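Local coordinates for mRNA export factor GLE1 (Saccharomyces cerevisiae, PDB 6B4E), which serves as a nuclear pore component in mRNA export, its C-terminal helical part, modelled here, carrying the region that interacts with DBP5, NUP42 and GFD1, at residues T170-R175 / T224-V229; S233-A238 / A274-L279. All blocks are in the same frame, centred on the assembly; numbering follows the deposited sequence.

Interaction 1: residues T170-R175 / T224-V229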
ATOM      1  N   THR A 170     -11.693  12.470   8.879  1.00 25.83           N
ATOM      2  CA  THR A 170     -10.595  11.946   9.685  1.00 24.52           C
ATOM      3  C   THR A 170     -10.570  10.420   9.657  1.00 26.77           C
ATOM      4  O   THR A 170      -9.502   9.808   9.538  1.00 27.83           O
ATOM      5  CB  THR A 170     -10.721  12.464  11.116  1.00 31.58           C
ATOM      6  OG1 THR A 170     -10.423  13.870  11.129  1.00 34.52           O
ATOM      7  CG2 THR A 170      -9.746  11.746  12.047  1.00 30.15           C
ATOM      8  N   SER A 171     -11.740   9.796   9.757  1.00 27.26           N
ATOM      9  CA  SER A 171     -11.816   8.336   9.730  1.00 27.37           C
ATOM     10  C   SER A 171     -11.255   7.794   8.420  1.00 26.78           C
ATOM     11  O   SER A 171     -10.390   6.911   8.408  1.00 26.95           O
ATOM     12  CB  SER A 171     -13.272   7.910   9.924  1.00 32.46           C
ATOM     13  OG  SER A 171     -13.434   6.520   9.798  1.00 36.59           O
ATOM     14  N   TYR A 172     -11.732   8.335   7.304  1.00 25.34           N
ATOM     15  CA  TYR A 172     -11.274   7.889   5.996  1.00 27.87           C
ATOM     16  C   TYR A 172      -9.784   8.125   5.827  1.00 24.04           C
ATOM     17  O   TYR A 172      -9.040   7.231   5.401  1.00 25.99           O
ATOM     18  CB  TYR A 172     -12.062   8.617   4.914  1.00 34.43           C
ATOM     19  CG  TYR A 172     -11.593   8.349   3.508  1.00 27.82           C
ATOM     20  CD1 TYR A 172     -11.920   7.171   2.844  1.00 28.60           C
ATOM     21  CD2 TYR A 172     -10.837   9.293   2.825  1.00 25.07           C
ATOM     22  CE1 TYR A 172     -11.480   6.941   1.530  1.00 35.60           C
ATOM     23  CE2 TYR A 172     -10.419   9.081   1.522  1.00 23.66           C
ATOM     24  CZ  TYR A 172     -10.731   7.909   0.882  1.00 41.41           C
ATOM     25  OH  TYR A 172     -10.278   7.738  -0.407  1.00 35.01           O
ATOM     26  N   ASP A 173      -9.327   9.337   6.129  1.00 27.39           N
ATOM     27  CA  ASP A 173      -7.921   9.660   5.916  1.00 23.63           C
ATOM     28  C   ASP A 173      -7.018   8.754   6.737  1.00 25.25           C
ATOM     29  O   ASP A 173      -5.993   8.276   6.241  1.00 27.12           O
ATOM     30  CB  ASP A 173      -7.646  11.127   6.258  1.00 23.57           C
ATOM     31  CG  ASP A 173      -8.192  12.089   5.206  1.00 25.36           C
ATOM     32  OD1 ASP A 173      -8.324  13.290   5.522  1.00 30.57           O
ATOM     33  OD2 ASP A 173      -8.509  11.649   4.091  1.00 33.66           O
ATOM     34  N   GLU A 174      -7.374   8.513   7.999  1.00 23.60           N
ATOM     35  CA  GLU A 174      -6.490   7.737   8.860  1.00 21.63           C
ATOM     36  C   GLU A 174      -6.477   6.271   8.457  1.00 23.83           C
ATOM     37  O   GLU A 174      -5.415   5.631   8.507  1.00 25.72           O
ATOM     38  CB  GLU A 174      -6.872   7.928  10.319  1.00 25.30           C
ATOM     39  CG  GLU A 174      -6.514   9.337  10.836  1.00 24.52           C
ATOM     40  CD  GLU A 174      -6.681   9.521  12.339  1.00 36.47           C
ATOM     41  OE1 GLU A 174      -7.191   8.602  13.011  1.00 33.65           O
ATOM     42  OE2 GLU A 174      -6.296  10.594  12.854  1.00 36.35           O
ATOM     43  N   ARG A 175      -7.612   5.746   7.986  1.00 23.76           N
ATOM     44  CA  ARG A 175      -7.630   4.409   7.393  1.00 23.65           C
ATOM     45  C   ARG A 175      -6.733   4.328   6.156  1.00 30.46           C
ATOM     46  O   ARG A 175      -5.958   3.374   5.995  1.00 27.58           O
ATOM     47  CB  ARG A 175      -9.061   4.002   7.022  1.00 27.99           C
ATOM     48  CG  ARG A 175      -9.963   3.739   8.182  1.00 24.53           C
ATOM     49  CD  ARG A 175     -11.233   2.997   7.764  1.00 34.80           C
ATOM     50  NE  ARG A 175     -11.974   3.645   6.674  1.00 32.01           N
ATOM     51  CZ  ARG A 175     -11.975   3.246   5.398  1.00 32.62           C
ATOM     52  NH1 ARG A 175     -11.273   2.187   5.013  1.00 32.65           N
ATOM     53  NH2 ARG A 175     -12.692   3.900   4.491  1.00 29.32           N
ATOM     54  N   THR A 224      -6.901  15.771  -3.155  1.00 27.77           N
ATOM     55  CA  THR A 224      -7.592  16.077  -1.916  1.00 28.62           C
ATOM     56  C   THR A 224      -6.612  15.908  -0.771  1.00 27.46           C
ATOM     57  O   THR A 224      -5.450  15.531  -0.969  1.00 27.11           O
ATOM     58  CB  THR A 224      -8.812  15.173  -1.723  1.00 33.13           C
ATOM     59  OG1 THR A 224      -8.372  13.829  -1.501  1.00 31.20           O
ATOM     60  CG2 THR A 224      -9.701  15.225  -2.951  1.00 38.96           C
ATOM     61  N   ASN A 225      -7.080  16.206   0.444  1.00 23.01           N
ATOM     62  CA  ASN A 225      -6.201  16.068   1.598  1.00 28.56           C
ATOM     63  C   ASN A 225      -5.633  14.661   1.698  1.00 24.23           C
ATOM     64  O   ASN A 225      -4.494  14.485   2.152  1.00 25.76           O
ATOM     65  CB  ASN A 225      -6.951  16.420   2.878  1.00 28.91           C
ATOM     66  CG  ASN A 225      -6.082  16.288   4.114  1.00 27.56           C
ATOM     67  OD1 ASN A 225      -5.034  16.924   4.229  1.00 24.23           O
ATOM     68  ND2 ASN A 225      -6.528  15.478   5.058  1.00 25.23           N
ATOM     69  N   THR A 226      -6.410  13.653   1.276  1.00 23.18           N
ATOM     70  CA  THR A 226      -6.010  12.259   1.464  1.00 22.26           C
ATOM     71  C   THR A 226      -4.733  11.932   0.701  1.00 27.46           C
ATOM     72  O   THR A 226      -3.920  11.123   1.159  1.00 25.87           O
ATOM     73  CB  THR A 226      -7.128  11.317   1.017  1.00 24.32           C
ATOM     74  OG1 THR A 226      -8.405  11.798   1.488  1.00 27.82           O
ATOM     75  CG2 THR A 226      -6.883   9.935   1.553  1.00 28.72           C
ATOM     76  N   HIS A 227      -4.550  12.516  -0.482  1.00 27.21           N
ATOM     77  CA  HIS A 227      -3.298  12.291  -1.204  1.00 28.22           C
ATOM     78  C   HIS A 227      -2.106  12.706  -0.355  1.00 21.07           C
ATOM     79  O   HIS A 227      -1.072  12.021  -0.332  1.00 22.02           O
ATOM     80  CB  HIS A 227      -3.289  13.067  -2.514  1.00 27.41           C
ATOM     81  CG  HIS A 227      -4.275  12.559  -3.512  1.00 26.71           C
ATOM     82  ND1 HIS A 227      -5.571  13.027  -3.577  1.00 26.70           N
ATOM     83  CD2 HIS A 227      -4.165  11.613  -4.472  1.00 27.21           C
ATOM     84  CE1 HIS A 227      -6.213  12.401  -4.547  1.00 38.91           C
ATOM     85  NE2 HIS A 227      -5.381  11.542  -5.109  1.00 28.04           N
ATOM     86  N   PHE A 228      -2.230  13.827   0.342  1.00 22.61           N
ATOM     87  CA  PHE A 228      -1.132  14.295   1.164  1.00 19.22           C
ATOM     88  C   PHE A 228      -0.966  13.422   2.392  1.00 21.45           C
ATOM     89  O   PHE A 228       0.163  13.167   2.828  1.00 21.48           O
ATOM     90  CB  PHE A 228      -1.353  15.753   1.567  1.00 28.31           C
ATOM     91  CG  PHE A 228      -1.255  16.723   0.411  1.00 25.78           C
ATOM     92  CD1 PHE A 228      -0.026  17.111  -0.085  1.00 24.27           C
ATOM     93  CD2 PHE A 228      -2.394  17.230  -0.182  1.00 22.23           C
ATOM     94  CE1 PHE A 228       0.065  17.989  -1.143  1.00 23.63           C
ATOM     95  CE2 PHE A 228      -2.310  18.117  -1.237  1.00 21.72           C
ATOM     96  CZ  PHE A 228      -1.071  18.499  -1.714  1.00 25.57           C
ATOM     97  N   VAL A 229      -2.083  12.973   2.970  1.00 20.86           N
ATOM     98  CA  VAL A 229      -2.020  12.068   4.107  1.00 23.51           C
ATOM     99  C   VAL A 229      -1.260  10.798   3.739  1.00 22.05           C
ATOM    100  O   VAL A 229      -0.357  10.376   4.464  1.00 21.49           O
ATOM    101  CB  VAL A 229      -3.434  11.749   4.628  1.00 25.48           C
ATOM    102  CG1 VAL A 229      -3.372  10.670   5.710  1.00 26.53           C
ATOM    103  CG2 VAL A 229      -4.067  12.997   5.200  1.00 24.93           C
TER
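A capping box opens helix 225-264 in the all-helical C-terminal part of GLE1, and the first turn that follows it packs against helix 169-188. Thr224 is the N-cap residue: its backbone N donates to His227 ND1 at 3.1 Å, while its OG1 takes a weak bond from Thr226 N. The axes of the two short helical segments run 34° apart and approach to 9.4 Å.

The tight part of the contact is the carboxylate of Asp173, buried and held at both oxygens. Its CG lies anti to the carbonyl carbon, which aims the group at the new helix. Thr226 OG1 donates to Asp173 OD2 along the syn lone pair, only 2.6 Å away. Asn225, whose OD1 accepts from Gly272 N, crosses the aspartate at about a right angle, with amide and carboxylate planes 62° apart. Its ND2 reaches Asp173 OD1 at 2.9 Å from above the carboxylate, 51° out of its plane. The Thr226 hydroxyl oxygen also sits near the plane of the Tyr172 ring, at its edge, with Tyr172 CE2 3.4 Å from Thr226 OG1. Tyr172 is fixed from beyond the pair, its OH bonded to Met156 O and its ring stacked with Trp158. An aspartate so close to a helix N-terminus is likely to be favoured in its charged form.

Toward the partly exposed flank the fit is looser. Val229 meets Asp173 only through methyl contacts, CG1 standing 3.6 Å from Asp173 O.

Interaction 2: residues S233-A238 / A274-L279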
ATOM      1  N   SER A 233       2.219   9.322   5.308  1.00 19.44           N
ATOM      2  CA  SER A 233       2.351   7.981   5.854  1.00 16.65           C
ATOM      3  C   SER A 233       3.414   7.195   5.101  1.00 18.85           C
ATOM      4  O   SER A 233       4.204   6.454   5.709  1.00 21.29           O
ATOM      5  CB  SER A 233       1.012   7.250   5.767  1.00 21.91           C
ATOM      6  OG  SER A 233       0.062   7.922   6.563  1.00 21.51           O
ATOM      7  N   TRP A 234       3.397   7.292   3.763  1.00 20.02           N
ATOM      8  CA  TRP A 234       4.418   6.660   2.937  1.00 20.29           C
ATOM      9  C   TRP A 234       5.810   7.133   3.338  1.00 18.88           C
ATOM     10  O   TRP A 234       6.731   6.325   3.512  1.00 19.41           O
ATOM     11  CB  TRP A 234       4.162   6.967   1.459  1.00 22.54           C
ATOM     12  CG  TRP A 234       5.284   6.469   0.605  1.00 19.84           C
ATOM     13  CD1 TRP A 234       5.396   5.234   0.037  1.00 20.65           C
ATOM     14  CD2 TRP A 234       6.483   7.176   0.270  1.00 18.00           C
ATOM     15  NE1 TRP A 234       6.587   5.131  -0.630  1.00 20.35           N
ATOM     16  CE2 TRP A 234       7.275   6.303  -0.503  1.00 19.38           C
ATOM     17  CE3 TRP A 234       6.963   8.458   0.548  1.00 20.95           C
ATOM     18  CZ2 TRP A 234       8.509   6.676  -1.012  1.00 24.18           C
ATOM     19  CZ3 TRP A 234       8.201   8.826   0.042  1.00 21.93           C
ATOM     20  CH2 TRP A 234       8.952   7.936  -0.706  1.00 16.33           C
ATOM     21  N   TRP A 235       5.976   8.449   3.479  1.00 18.54           N
ATOM     22  CA  TRP A 235       7.276   9.045   3.791  1.00 20.85           C
ATOM     23  C   TRP A 235       7.849   8.499   5.093  1.00 17.85           C
ATOM     24  O   TRP A 235       9.007   8.067   5.140  1.00 19.82           O
ATOM     25  CB  TRP A 235       7.109  10.557   3.869  1.00 16.70           C
ATOM     26  CG  TRP A 235       8.348  11.420   3.969  1.00 20.02           C
ATOM     27  CD1 TRP A 235       9.277  11.440   4.969  1.00 15.06           C
ATOM     28  CD2 TRP A 235       8.729  12.435   3.046  1.00 16.79           C
ATOM     29  NE1 TRP A 235      10.225  12.417   4.719  1.00 20.69           N
ATOM     30  CE2 TRP A 235       9.907  13.033   3.532  1.00 18.37           C
ATOM     31  CE3 TRP A 235       8.190  12.888   1.838  1.00 18.39           C
ATOM     32  CZ2 TRP A 235      10.540  14.082   2.868  1.00 21.49           C
ATOM     33  CZ3 TRP A 235       8.829  13.919   1.172  1.00 22.98           C
ATOM     34  CH2 TRP A 235       9.990  14.504   1.686  1.00 19.72           C
ATOM     35  N   ASP A 236       7.046   8.510   6.159  1.00 18.55           N
ATOM     36  CA  ASP A 236       7.496   8.004   7.451  1.00 18.23           C
ATOM     37  C   ASP A 236       7.903   6.541   7.370  1.00 20.78           C
ATOM     38  O   ASP A 236       8.768   6.097   8.135  1.00 20.29           O
ATOM     39  CB  ASP A 236       6.395   8.173   8.509  1.00 18.71           C
ATOM     40  CG  ASP A 236       6.276   9.596   9.032  1.00 25.37           C
ATOM     41  OD1 ASP A 236       5.141   9.998   9.349  1.00 26.09           O
ATOM     42  OD2 ASP A 236       7.296  10.289   9.167  1.00 26.99           O
ATOM     43  N   ALA A 237       7.272   5.771   6.476  1.00 21.79           N
ATOM     44  CA  ALA A 237       7.548   4.351   6.319  1.00 19.47           C
ATOM     45  C   ALA A 237       8.711   4.024   5.383  1.00 22.25           C
ATOM     46  O   ALA A 237       9.321   2.959   5.540  1.00 22.29           O
ATOM     47  CB  ALA A 237       6.310   3.629   5.769  1.00 20.38           C
ATOM     48  N   ALA A 238       9.022   4.884   4.390  1.00 19.96           N
ATOM     49  CA  ALA A 238       9.888   4.439   3.302  1.00 17.44           C
ATOM     50  C   ALA A 238      10.782   5.510   2.693  1.00 17.94           C
ATOM     51  O   ALA A 238      11.584   5.165   1.822  1.00 20.71           O
ATOM     52  CB  ALA A 238       9.025   3.817   2.194  1.00 20.96           C
ATOM     53  N   ALA A 274       0.308  20.279   5.152  1.00 21.22           N
ATOM     54  CA  ALA A 274       1.161  20.913   6.160  1.00 23.26           C
ATOM     55  C   ALA A 274       2.142  19.912   6.754  1.00 20.58           C
ATOM     56  O   ALA A 274       3.327  20.230   6.944  1.00 21.63           O
ATOM     57  CB  ALA A 274       0.298  21.534   7.257  1.00 29.35           C
ATOM     58  N   ARG A 275       1.675  18.694   7.036  1.00 21.54           N
ATOM     59  CA  ARG A 275       2.569  17.690   7.607  1.00 19.59           C
ATOM     60  C   ARG A 275       3.610  17.229   6.594  1.00 15.57           C
ATOM     61  O   ARG A 275       4.771  16.988   6.954  1.00 20.34           O
ATOM     62  CB  ARG A 275       1.789  16.491   8.130  1.00 21.48           C
ATOM     63  CG  ARG A 275       2.669  15.660   9.063  1.00 26.86           C
ATOM     64  CD  ARG A 275       1.888  14.599   9.779  1.00 36.79           C
ATOM     65  NE  ARG A 275       1.873  13.357   9.016  1.00 27.89           N
ATOM     66  CZ  ARG A 275       2.876  12.490   8.988  1.00 30.90           C
ATOM     67  NH1 ARG A 275       2.767  11.384   8.273  1.00 23.79           N
ATOM     68  NH2 ARG A 275       3.992  12.733   9.667  1.00 28.18           N
ATOM     69  N   LEU A 276       3.220  17.081   5.325  1.00 18.72           N
ATOM     70  CA  LEU A 276       4.196  16.688   4.311  1.00 22.76           C
ATOM     71  C   LEU A 276       5.277  17.751   4.172  1.00 21.58           C
ATOM     72  O   LEU A 276       6.458  17.433   4.006  1.00 21.37           O
ATOM     73  CB  LEU A 276       3.509  16.448   2.966  1.00 21.49           C
ATOM     74  CG  LEU A 276       4.365  15.778   1.886  1.00 20.86           C
ATOM     75  CD1 LEU A 276       4.837  14.404   2.334  1.00 24.05           C
ATOM     76  CD2 LEU A 276       3.597  15.652   0.567  1.00 23.67           C
ATOM     77  N   ARG A 277       4.894  19.028   4.254  1.00 20.04           N
ATOM     78  CA  ARG A 277       5.904  20.077   4.178  1.00 23.10           C
ATOM     79  C   ARG A 277       6.847  20.014   5.378  1.00 23.57           C
ATOM     80  O   ARG A 277       8.044  20.271   5.242  1.00 23.33           O
ATOM     81  CB  ARG A 277       5.237  21.450   4.077  1.00 27.88           C
ATOM     82  CG  ARG A 277       6.232  22.605   4.153  1.00 47.10           C
ATOM     83  CD  ARG A 277       5.623  23.926   3.724  1.00 48.24           C
ATOM     84  NE  ARG A 277       5.251  23.935   2.314  1.00 41.06           N
ATOM     85  CZ  ARG A 277       6.085  24.198   1.311  1.00 40.82           C
ATOM     86  NH1 ARG A 277       5.638  24.185   0.058  1.00 34.44           N
ATOM     87  NH2 ARG A 277       7.363  24.472   1.550  1.00 43.24           N
ATOM     88  N   ILE A 278       6.327  19.673   6.563  1.00 20.17           N
ATOM     89  CA  ILE A 278       7.190  19.516   7.739  1.00 20.04           C
ATOM     90  C   ILE A 278       8.195  18.384   7.523  1.00 22.14           C
ATOM     91  O   ILE A 278       9.368  18.494   7.928  1.00 21.02           O
ATOM     92  CB  ILE A 278       6.324  19.275   8.993  1.00 22.77           C
ATOM     93  CG1 ILE A 278       5.553  20.563   9.345  1.00 31.39           C
ATOM     94  CG2 ILE A 278       7.167  18.772  10.152  1.00 32.96           C
ATOM     95  CD1 ILE A 278       6.416  21.738   9.731  1.00 60.18           C
ATOM     96  N   LEU A 279       7.753  17.280   6.900  1.00 19.96           N
ATOM     97  CA  LEU A 279       8.659  16.173   6.592  1.00 18.01           C
ATOM     98  C   LEU A 279       9.720  16.602   5.587  1.00 17.50           C
ATOM     99  O   LEU A 279      10.912  16.268   5.738  1.00 19.91           O
ATOM    100  CB  LEU A 279       7.880  14.975   6.055  1.00 22.17           C
ATOM    101  CG  LEU A 279       6.954  14.286   7.061  1.00 18.05           C
ATOM    102  CD1 LEU A 279       6.061  13.274   6.433  1.00 19.77           C
ATOM    103  CD2 LEU A 279       7.746  13.601   8.188  1.00 22.76           C
TER
HETATM  104  O   HOH W   1      -0.070  10.447   7.680  1.00 26.81           O
HETATM  105  O   HOH W   2      11.931  13.806   6.535  1.00 18.85           O
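Helix 271-284 lies beside helix 225-264, and between residues 274-279 and 233-238 the two form a mixed interface, with a salt bridge at one margin and an indole packed on leucines beside it. The axes of these segments run 28° apart in the same general direction.

Arg275 comes first. Its chain leaves anti to the backbone N and then bends at chi3 (90°), bringing the guanidinium tip to tip with Asp236. NH1 and NH2 of Arg275 both donate to the one oxygen Asp236 OD1, each at 3.0 Å: NH2 meets its syn lone pair, and NH1 arrives from above the carboxylate plane. The two flat groups are turned 31° from each other. A water accepts from Arg275 NH1 and lies 2.8 Å from Ser233 OG, extending the link along the helix.

Leu276 follows, crossing Trp235 at about a right angle, with its CD1 3.7 Å from Trp235 CE3.

One turn on, Leu279 lies over a face of the indole. Its CB sits 3.8 Å from the centroid of the five-membered ring of Trp235, almost on the normal, a CH-pi contact, while Leu279 CD2 comes 3.5 Å from Asp236 OD2. A second water accepts a hydrogen bond from Trp235 NE1 at 2.9 Å and donates one to Leu279 O.

Leu254 and Ile257 of helix 225-264 also touch Trp235. An alanine in place of Trp235 would remove the indole face under Leu279 CB and the NE1 donor to the water, and would probably loosen the packing of Leu276 and Leu279 against this helix.

With two N-H groups of Arg275 converging on Asp236 OD1, the carboxylate's charge is probably largely offset, while the indole, Leu276 and Leu279 make up the apolar part of the contact.

Both segments of interaction 1 come earlier in the chain than those of interaction 2, and the centres of the two contacts are about 13 Å apart. Helix 225-264 serves both: its first turns meet helix 169-188 in interaction 1, and a little farther on it receives helix 271-284 in interaction 2. The two sites touch directly, Phe228 CD1 lying 4.0 Å from Leu276 CD2. Helix 169-188 also reaches the second site, where its Ser181 is touched by Ser233. Helix 225-264 is therefore the shared middle element of a three-helix assembly within the helical region of GLE1 that interacts with its mRNA export partners.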